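Local structure of ABC transporter periplasmic-binding protein YtfQ (Mycobacterium smegmatis, 6HB0) at residues A36-I41 with L52-A57; S43-A48 with E270-A275; G100-L105 with K276-G281. The protein probably binds a sugar, apparently L-arabinofuranose, as the solute-binding component of a mycobacterial ABC transporter. All coordinates share one frame; numbering follows the deposited sequence.

Interaction 1 of 3, residues A36-I41 with L52-A57; sequences ANTESI and LKFADA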
loop_
_atom_site.group_PDB
_atom_site.type_symbol
_atom_site.label_atom_id
_atom_site.label_comp_id
_atom_site.label_asym_id
_atom_site.label_seq_id
_atom_site.Cartn_x
_atom_site.Cartn_y
_atom_site.Cartn_z
ATOM N N ALA A 36 4.139 6.444 3.006
ATOM C CA ALA A 36 3.931 7.830 2.645
ATOM C C ALA A 36 5.320 8.424 2.317
ATOM O O ALA A 36 6.323 8.141 2.966
ATOM C CB ALA A 36 3.277 8.596 3.773
ATOM N N ASN A 37 5.358 9.195 1.254
ATOM C CA ASN A 37 6.584 9.719 0.708
ATOM C C ASN A 37 6.768 11.108 1.321
ATOM O O ASN A 37 5.812 11.693 1.859
ATOM C CB ASN A 37 6.397 9.770 -0.769
ATOM C CG ASN A 37 5.319 10.762 -1.171
ATOM O OD1 ASN A 37 5.566 11.943 -1.088
ATOM N ND2 ASN A 37 4.141 10.301 -1.573
ATOM N N THR A 38 7.982 11.624 1.248
ATOM C CA THR A 38 8.321 12.907 1.853
ATOM C C THR A 38 7.588 14.127 1.284
ATOM O O THR A 38 7.134 14.949 2.038
ATOM C CB THR A 38 9.814 13.154 1.651
ATOM O OG1 THR A 38 10.510 12.109 2.319
ATOM C CG2 THR A 38 10.260 14.469 2.238
ATOM N N GLU A 39 7.486 14.220 -0.032
ATOM C CA GLU A 39 6.767 15.339 -0.671
ATOM C C GLU A 39 5.311 15.474 -0.183
ATOM O O GLU A 39 4.827 16.589 -0.012
ATOM C CB GLU A 39 6.884 15.324 -2.222
ATOM C CG GLU A 39 6.193 14.183 -3.017
ATOM C CD GLU A 39 7.101 12.936 -3.256
ATOM O OE1 GLU A 39 6.798 12.117 -4.173
ATOM O OE2 GLU A 39 8.144 12.786 -2.536
ATOM N N SER A 40 4.642 14.357 0.090
ATOM C CA SER A 40 3.252 14.378 0.542
ATOM C C SER A 40 3.108 14.909 1.946
ATOM O O SER A 40 2.172 15.659 2.268
ATOM C CB SER A 40 2.656 12.963 0.458
ATOM O OG SER A 40 2.621 12.547 -0.918
ATOM N N ILE A 41 4.055 14.541 2.789
ATOM C CA ILE A 41 4.042 14.959 4.159
ATOM C C ILE A 41 4.447 16.442 4.229
ATOM O O ILE A 41 3.796 17.244 4.908
ATOM C CB ILE A 41 4.966 14.078 5.011
ATOM C CG1 ILE A 41 4.380 12.672 5.105
ATOM C CG2 ILE A 41 5.042 14.618 6.412
ATOM C CD1 ILE A 41 5.298 11.695 5.802
ATOM N N LEU A 52 6.679 21.582 10.419
ATOM C CA LEU A 52 7.159 20.201 10.343
ATOM C C LEU A 52 8.646 20.109 10.540
ATOM O O LEU A 52 9.369 20.817 9.882
ATOM C CB LEU A 52 6.852 19.651 8.970
ATOM C CG LEU A 52 7.283 18.214 8.655
ATOM C CD1 LEU A 52 6.471 17.227 9.461
ATOM C CD2 LEU A 52 7.150 18.021 7.159
ATOM N N LYS A 53 9.099 19.268 11.463
ATOM C CA LYS A 53 10.521 19.029 11.622
ATOM C C LYS A 53 10.791 17.607 11.200
ATOM O O LYS A 53 10.313 16.675 11.846
ATOM C CB LYS A 53 10.936 19.230 13.079
ATOM C CG LYS A 53 10.668 20.622 13.604
ATOM C CD LYS A 53 11.550 20.894 14.792
ATOM C CE LYS A 53 12.833 21.578 14.351
ATOM N NZ LYS A 53 12.562 23.038 14.244
ATOM N N PHE A 54 11.558 17.458 10.133
ATOM C CA PHE A 54 11.916 16.168 9.570
ATOM C C PHE A 54 13.200 15.596 10.142
ATOM O O PHE A 54 14.150 16.310 10.369
ATOM C CB PHE A 54 12.184 16.257 8.068
ATOM C CG PHE A 54 11.013 15.952 7.201
ATOM C CD1 PHE A 54 10.311 14.770 7.335
ATOM C CD2 PHE A 54 10.642 16.847 6.205
ATOM C CE1 PHE A 54 9.213 14.501 6.541
ATOM C CE2 PHE A 54 9.559 16.580 5.377
ATOM C CZ PHE A 54 8.844 15.400 5.544
ATOM N N ALA A 55 13.213 14.293 10.374
ATOM C CA ALA A 55 14.440 13.564 10.639
ATOM C C ALA A 55 14.475 12.335 9.743
ATOM O O ALA A 55 13.426 11.795 9.357
ATOM C CB ALA A 55 14.517 13.145 12.096
ATOM N N ASP A 56 15.702 11.912 9.407
ATOM C CA ASP A 56 15.978 10.719 8.575
ATOM C C ASP A 56 16.764 9.706 9.421
ATOM O O ASP A 56 17.860 9.996 9.901
ATOM C CB ASP A 56 16.771 11.118 7.299
ATOM C CG ASP A 56 16.995 9.949 6.304
ATOM O OD1 ASP A 56 16.309 8.902 6.379
ATOM O OD2 ASP A 56 17.877 10.093 5.419
ATOM N N ALA A 57 16.184 8.519 9.596
ATOM C CA ALA A 57 16.811 7.445 10.373
ATOM C C ALA A 57 17.820 6.589 9.567
ATOM O O ALA A 57 18.521 5.733 10.142
ATOM C CB ALA A 57 15.732 6.543 10.953
#
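Phe54 reaches from its strand into the notch between Thr38 and Ile41 on the first turn of the facing helix. Following it outward, CB points toward that helix, and chi1 of -94°, away from a staggered value, swings the ring so that its far end makes the contact. On one rim, CE2 lies 3.8 Å from Thr38 CG2; on the other, CE1 is 4.2 Å from Ile41 CG2. CZ, the tip, sits between them, 3.7 Å from Thr38 CG2 and 4.0 Å from Ile41 CG2, both methyls arriving obliquely to the ring. Leu52 CD2, from the same strand, sits over one face near the rim. That same methyl meets Ile41 CG2 at 4.1 Å, the two side chains crossing at about a right angle. Thr38 divides its branches: CG2, anti to the backbone N, goes to the ring, while OG1 hydrogen-bonds with Gln26 OE1 on strand 21-26. Phe24 of that strand touches Ile41, Leu52 and Phe54 as well. Strand 21-26, helix 38-48 and strand 51-56 follow one another as a beta-alpha-beta crossover, the opening unit of this lobe of the type 1 periplasmic-binding-protein fold.

Interaction 2 of 3, residues S43-A48 with E270-A275; sequences SAAEEA and ELMDLA. With ZN (zinc ion), chain D.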
loop_
_atom_site.group_PDB
_atom_site.type_symbol
_atom_site.label_atom_id
_atom_site.label_comp_id
_atom_site.label_asym_id
_atom_site.label_seq_id
_atom_site.Cartn_x
_atom_site.Cartn_y
_atom_site.Cartn_z
ATOM N N SER A 43 4.294 18.816 1.858
ATOM C CA SER A 43 3.211 19.650 1.273
ATOM C C SER A 43 1.940 19.704 2.154
ATOM O O SER A 43 1.324 20.749 2.317
ATOM C CB SER A 43 2.854 19.168 -0.121
ATOM O OG SER A 43 2.307 17.879 -0.083
ATOM N N ALA A 44 1.568 18.588 2.756
ATOM C CA ALA A 44 0.373 18.559 3.604
ATOM C C ALA A 44 0.580 19.408 4.846
ATOM O O ALA A 44 -0.369 20.031 5.316
ATOM C CB ALA A 44 0.009 17.127 4.006
ATOM N N ALA A 45 1.805 19.435 5.393
ATOM C CA ALA A 45 2.054 20.309 6.535
ATOM C C ALA A 45 1.990 21.802 6.147
ATOM O O ALA A 45 1.446 22.595 6.896
ATOM C CB ALA A 45 3.373 20.002 7.207
ATOM N N GLU A 46 2.526 22.158 5.002
ATOM C CA GLU A 46 2.419 23.532 4.480
ATOM C C GLU A 46 0.944 23.906 4.309
ATOM O O GLU A 46 0.490 24.949 4.799
ATOM C CB GLU A 46 3.156 23.670 3.181
ATOM C CG GLU A 46 4.666 23.619 3.289
ATOM C CD GLU A 46 5.365 23.406 1.977
ATOM O OE1 GLU A 46 6.569 23.597 1.951
ATOM O OE2 GLU A 46 4.763 23.048 0.953
ATOM N N GLU A 47 0.162 23.032 3.694
ATOM C CA GLU A 47 -1.277 23.287 3.558
ATOM C C GLU A 47 -2.016 23.416 4.878
ATOM O O GLU A 47 -2.956 24.228 4.988
ATOM C CB GLU A 47 -1.974 22.217 2.720
ATOM C CG GLU A 47 -1.556 22.039 1.252
ATOM C CD GLU A 47 -1.085 23.291 0.518
ATOM O OE1 GLU A 47 -1.546 23.693 -0.566
ATOM O OE2 GLU A 47 -0.098 23.856 1.026
ATOM N N ALA A 48 -1.660 22.621 5.874
ATOM C CA ALA A 48 -2.368 22.702 7.129
ATOM C C ALA A 48 -1.824 23.749 8.095
ATOM O O ALA A 48 -2.349 23.867 9.190
ATOM C CB ALA A 48 -2.336 21.331 7.844
ATOM N N GLU A 270 -4.589 13.703 6.469
ATOM C CA GLU A 270 -5.183 13.044 7.636
ATOM C C GLU A 270 -4.175 13.029 8.810
ATOM O O GLU A 270 -4.565 13.184 9.969
ATOM C CB GLU A 270 -5.778 11.674 7.289
ATOM C CG GLU A 270 -4.825 10.497 7.176
ATOM C CD GLU A 270 -3.964 10.520 5.894
ATOM O OE1 GLU A 270 -2.986 11.326 5.906
ATOM O OE2 GLU A 270 -4.212 9.744 4.891
ATOM N N LEU A 271 -2.893 12.864 8.527
ATOM C CA LEU A 271 -1.857 12.981 9.570
ATOM C C LEU A 271 -1.884 14.366 10.204
ATOM O O LEU A 271 -1.855 14.506 11.427
ATOM C CB LEU A 271 -0.478 12.704 8.957
ATOM C CG LEU A 271 0.727 12.959 9.828
ATOM C CD1 LEU A 271 0.601 12.149 11.108
ATOM C CD2 LEU A 271 2.006 12.631 9.068
ATOM N N MET A 272 -1.961 15.407 9.378
ATOM C CA MET A 272 -1.958 16.788 9.912
ATOM C C MET A 272 -3.217 17.016 10.751
ATOM O O MET A 272 -3.165 17.601 11.807
ATOM C CB MET A 272 -1.856 17.825 8.808
ATOM C CG MET A 272 -0.617 17.654 7.962
ATOM S SD MET A 272 0.920 17.613 8.924
ATOM C CE MET A 272 1.875 16.487 7.909
ATOM N N ASP A 273 -4.347 16.547 10.266
ATOM C CA ASP A 273 -5.589 16.651 11.011
ATOM C C ASP A 273 -5.557 15.891 12.346
ATOM O O ASP A 273 -5.969 16.406 13.388
ATOM C CB ASP A 273 -6.740 16.161 10.152
ATOM C CG ASP A 273 -8.036 16.215 10.899
ATOM O OD1 ASP A 273 -8.440 17.339 11.302
ATOM O OD2 ASP A 273 -8.628 15.140 11.139
ATOM N N LEU A 274 -5.051 14.663 12.333
ATOM C CA LEU A 274 -4.841 13.921 13.550
ATOM C C LEU A 274 -3.844 14.572 14.494
ATOM O O LEU A 274 -4.028 14.537 15.702
ATOM C CB LEU A 274 -4.364 12.488 13.259
ATOM C CG LEU A 274 -5.460 11.680 12.622
ATOM C CD1 LEU A 274 -4.870 10.523 11.819
ATOM C CD2 LEU A 274 -6.467 11.203 13.648
ATOM N N ALA A 275 -2.782 15.144 13.962
ATOM C CA ALA A 275 -1.818 15.831 14.803
ATOM C C ALA A 275 -2.490 16.976 15.578
ATOM O O ALA A 275 -2.310 17.131 16.788
ATOM C CB ALA A 275 -0.675 16.339 13.976
HETATM ZN ZN ZN D . 5.246 22.512 -0.761
HETATM O O HOH W 1 6.072 20.581 -1.535
#
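Met272 lies along helix 38-48, running back toward its N-terminal end, and meets Ala48, Ala44 and then Ala45 as its chain goes outward. Its CB begins the contact, 3.7 Å from Ala48 CB. With CG anti to the carbonyl carbon (chi1 -58°), the CB-CG bond leans toward the N-terminal end of its own helix, and CG comes within 3.6 Å of Ala44 O, a carbonyl already taken up by the helical bond from Ala48 N. A second bend at chi2 (-54°) lays SD against Ala45, 3.8 Å from its CB, and a further turn at chi3 brings CE to 3.9 Å from Ala45 N. The folded thioether is therefore draped over the small alanine surface instead of projecting end-on into it. The axes of the two short segments come to 9.3 Å and cross at -50°, with alanine methyls on one side and one flexible chain on the other. Val50 touches both Ala45 and Met272.

Glu46 leaves the same helix away from this contact. Its chain is extended beyond CG, carrying OE2 out to a zinc ion at 1.9 Å; a water at 2.2 Å from the metal, His318 and His322 complete the bound set, the histidines belonging to what looks like a C-terminal purification tag. OE1 of Glu46 forms a salt bridge with Lys42, one turn earlier.

At the start of the other helix, Glu270 curls back on itself: OE1 accepts from Leu271 N through its anti lone pair, at 3.0 Å, and also from Gly268 N, while OE2 takes Leu267 N. Helix 269-279 packs on helix 38-48 through Met272, while Leu271 and Leu274 are turned onto strand 103-106 and Leu274 reaches strand 120-122 too.

Interaction 3 of 3, residues G100-L105 with K276-G281; sequences GIPVIL and KKVAAG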
loop_
_atom_site.group_PDB
_atom_site.type_symbol
_atom_site.label_atom_id
_atom_site.label_comp_id
_atom_site.label_asym_id
_atom_site.label_seq_id
_atom_site.Cartn_x
_atom_site.Cartn_y
_atom_site.Cartn_z
ATOM N N GLY A 100 4.759 14.084 27.826
ATOM C CA GLY A 100 3.425 14.538 27.439
ATOM C C GLY A 100 3.256 14.835 25.941
ATOM O O GLY A 100 2.411 15.625 25.554
ATOM N N ILE A 101 4.072 14.215 25.099
ATOM C CA ILE A 101 4.004 14.408 23.669
ATOM C C ILE A 101 3.261 13.217 23.028
ATOM O O ILE A 101 3.723 12.063 23.092
ATOM C CB ILE A 101 5.393 14.532 23.081
ATOM C CG1 ILE A 101 6.108 15.736 23.711
ATOM C CG2 ILE A 101 5.313 14.760 21.593
ATOM C CD1 ILE A 101 7.540 15.892 23.290
ATOM N N PRO A 102 2.112 13.489 22.405
ATOM C CA PRO A 102 1.403 12.391 21.712
ATOM C C PRO A 102 2.172 11.881 20.525
ATOM O O PRO A 102 2.892 12.636 19.877
ATOM C CB PRO A 102 0.121 13.055 21.201
ATOM C CG PRO A 102 0.054 14.411 21.838
ATOM C CD PRO A 102 1.422 14.798 22.257
ATOM N N VAL A 103 1.974 10.616 20.212
ATOM C CA VAL A 103 2.628 9.943 19.114
ATOM C C VAL A 103 1.659 9.332 18.118
ATOM O O VAL A 103 0.718 8.673 18.487
ATOM C CB VAL A 103 3.481 8.817 19.656
ATOM C CG1 VAL A 103 4.072 7.980 18.490
ATOM C CG2 VAL A 103 4.607 9.474 20.490
ATOM N N ILE A 104 1.951 9.511 16.839
ATOM C CA ILE A 104 1.194 8.928 15.767
ATOM C C ILE A 104 2.141 8.053 14.969
ATOM O O ILE A 104 3.212 8.513 14.541
ATOM C CB ILE A 104 0.659 10.024 14.824
ATOM C CG1 ILE A 104 -0.253 10.962 15.601
ATOM C CG2 ILE A 104 -0.080 9.421 13.648
ATOM C CD1 ILE A 104 -0.846 12.019 14.714
ATOM N N LEU A 105 1.729 6.813 14.736
ATOM C CA LEU A 105 2.489 5.886 13.857
ATOM C C LEU A 105 1.984 5.890 12.449
ATOM O O LEU A 105 0.764 5.864 12.230
ATOM C CB LEU A 105 2.354 4.474 14.389
ATOM C CG LEU A 105 2.860 4.287 15.806
ATOM C CD1 LEU A 105 2.645 2.883 16.288
ATOM C CD2 LEU A 105 4.321 4.679 15.912
ATOM N N LYS A 276 -3.322 17.732 14.879
ATOM C CA LYS A 276 -4.091 18.798 15.549
ATOM C C LYS A 276 -5.016 18.250 16.632
ATOM O O LYS A 276 -5.077 18.798 17.729
ATOM C CB LYS A 276 -4.872 19.596 14.520
ATOM C CG LYS A 276 -3.976 20.442 13.685
ATOM C CD LYS A 276 -4.756 21.150 12.581
ATOM C CE LYS A 276 -3.792 22.013 11.779
ATOM N NZ LYS A 276 -4.431 22.488 10.526
ATOM N N LYS A 277 -5.699 17.144 16.355
ATOM C CA LYS A 277 -6.602 16.558 17.320
ATOM C C LYS A 277 -5.858 16.091 18.554
ATOM O O LYS A 277 -6.268 16.407 19.683
ATOM C CB LYS A 277 -7.387 15.404 16.719
ATOM C CG LYS A 277 -8.406 15.879 15.717
ATOM C CD LYS A 277 -9.183 14.706 15.154
ATOM C CE LYS A 277 -10.288 15.208 14.234
ATOM N NZ LYS A 277 -10.852 13.982 13.625
ATOM N N VAL A 278 -4.762 15.344 18.364
ATOM C CA VAL A 278 -4.091 14.793 19.528
ATOM C C VAL A 278 -3.382 15.917 20.337
ATOM O O VAL A 278 -3.305 15.839 21.543
ATOM C CB VAL A 278 -3.146 13.605 19.194
ATOM C CG1 VAL A 278 -3.945 12.478 18.595
ATOM C CG2 VAL A 278 -2.000 14.024 18.312
ATOM N N ALA A 279 -2.907 16.961 19.683
ATOM C CA ALA A 279 -2.296 18.062 20.401
ATOM C C ALA A 279 -3.338 18.789 21.289
ATOM O O ALA A 279 -3.024 19.274 22.363
ATOM C CB ALA A 279 -1.661 19.044 19.442
ATOM N N ALA A 280 -4.571 18.819 20.841
ATOM C CA ALA A 280 -5.661 19.407 21.593
ATOM C C ALA A 280 -6.264 18.460 22.635
ATOM O O ALA A 280 -7.157 18.872 23.358
ATOM C CB ALA A 280 -6.756 19.900 20.626
ATOM N N GLY A 281 -5.787 17.214 22.747
ATOM C CA GLY A 281 -6.342 16.261 23.702
ATOM C C GLY A 281 -7.638 15.662 23.215
ATOM O O GLY A 281 -8.370 15.071 23.989
#
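Pro102 and Val278 form the dense part of this contact. The proline comes just before strand 103-106, and the CB-CG edge of its ring meets the last turn of helix 269-279. Pro102 CB is 3.7 Å from Val278 CG2 and 3.9 Å from Val278 CB, while Pro102 CG rests 3.7 Å from Val278 O. Val278 keeps CG1 beside its backbone N (chi1 -61°), which leaves CG2 between the N and the carbonyl carbon, and it is this methyl that faces the proline. The carbonyl at the CG corner of the ring is not left without a hydrogen-bond donor: Val278 O accepts from Gly281 N at 3.1 Å, one of the bonds of the Schellman motif that ends the helix. Gly281, with a phi of 78°, lets the chain leave there.

Between these two segments the contact loosens at Ile104, whose CD1 approaches Val278 CG2 only to 4.3 Å. The buried Ile104 is packed instead by Leu274 and Leu271, one and two turns back on the helix, and also touches Thr120 and Ile122 of the next strand. Toward solvent the contact fades: the exposed Ala279 only grazes the 100-105 segment, its CB staying 5.5 Å from Pro102 CG and resting instead on Leu20 and Val78. Lys276 lies on another side of the helix, extended throughout, and its NZ hydrogen-bonds to Ala48 O.

Gly100 gives the opposite segment a matching Schellman ending, closing helix 90-98 before the chain turns into the sheet. Strand 103-106 then runs between strands 78-81 and 120-122, with Val103 pointing away from helix 269-279 to Leu93 and Thr96 of helix 90-98, so that the two helices cover opposite faces of the sheet.

From the N terminus, interaction 1 comes first, closing the short helix-to-strand connection between 36-41 and 52-57. Interaction 2 starts inside that loop, at 43-48, and closes only at 270-275, so the two cross; they also touch, Leu52 against Ala45 and Ile41 O against the methyl of Met272. Interaction 3 opens at 100-105, after interaction 1 has closed, and ends at 276-281, crossing interaction 2 in turn. Those two share helix 269-279, which is continuous through both. Together they bring this late helix back to the first lobe, joining it to helix 38-48 and to the parallel sheet that interaction 1 reaches at its edge strand.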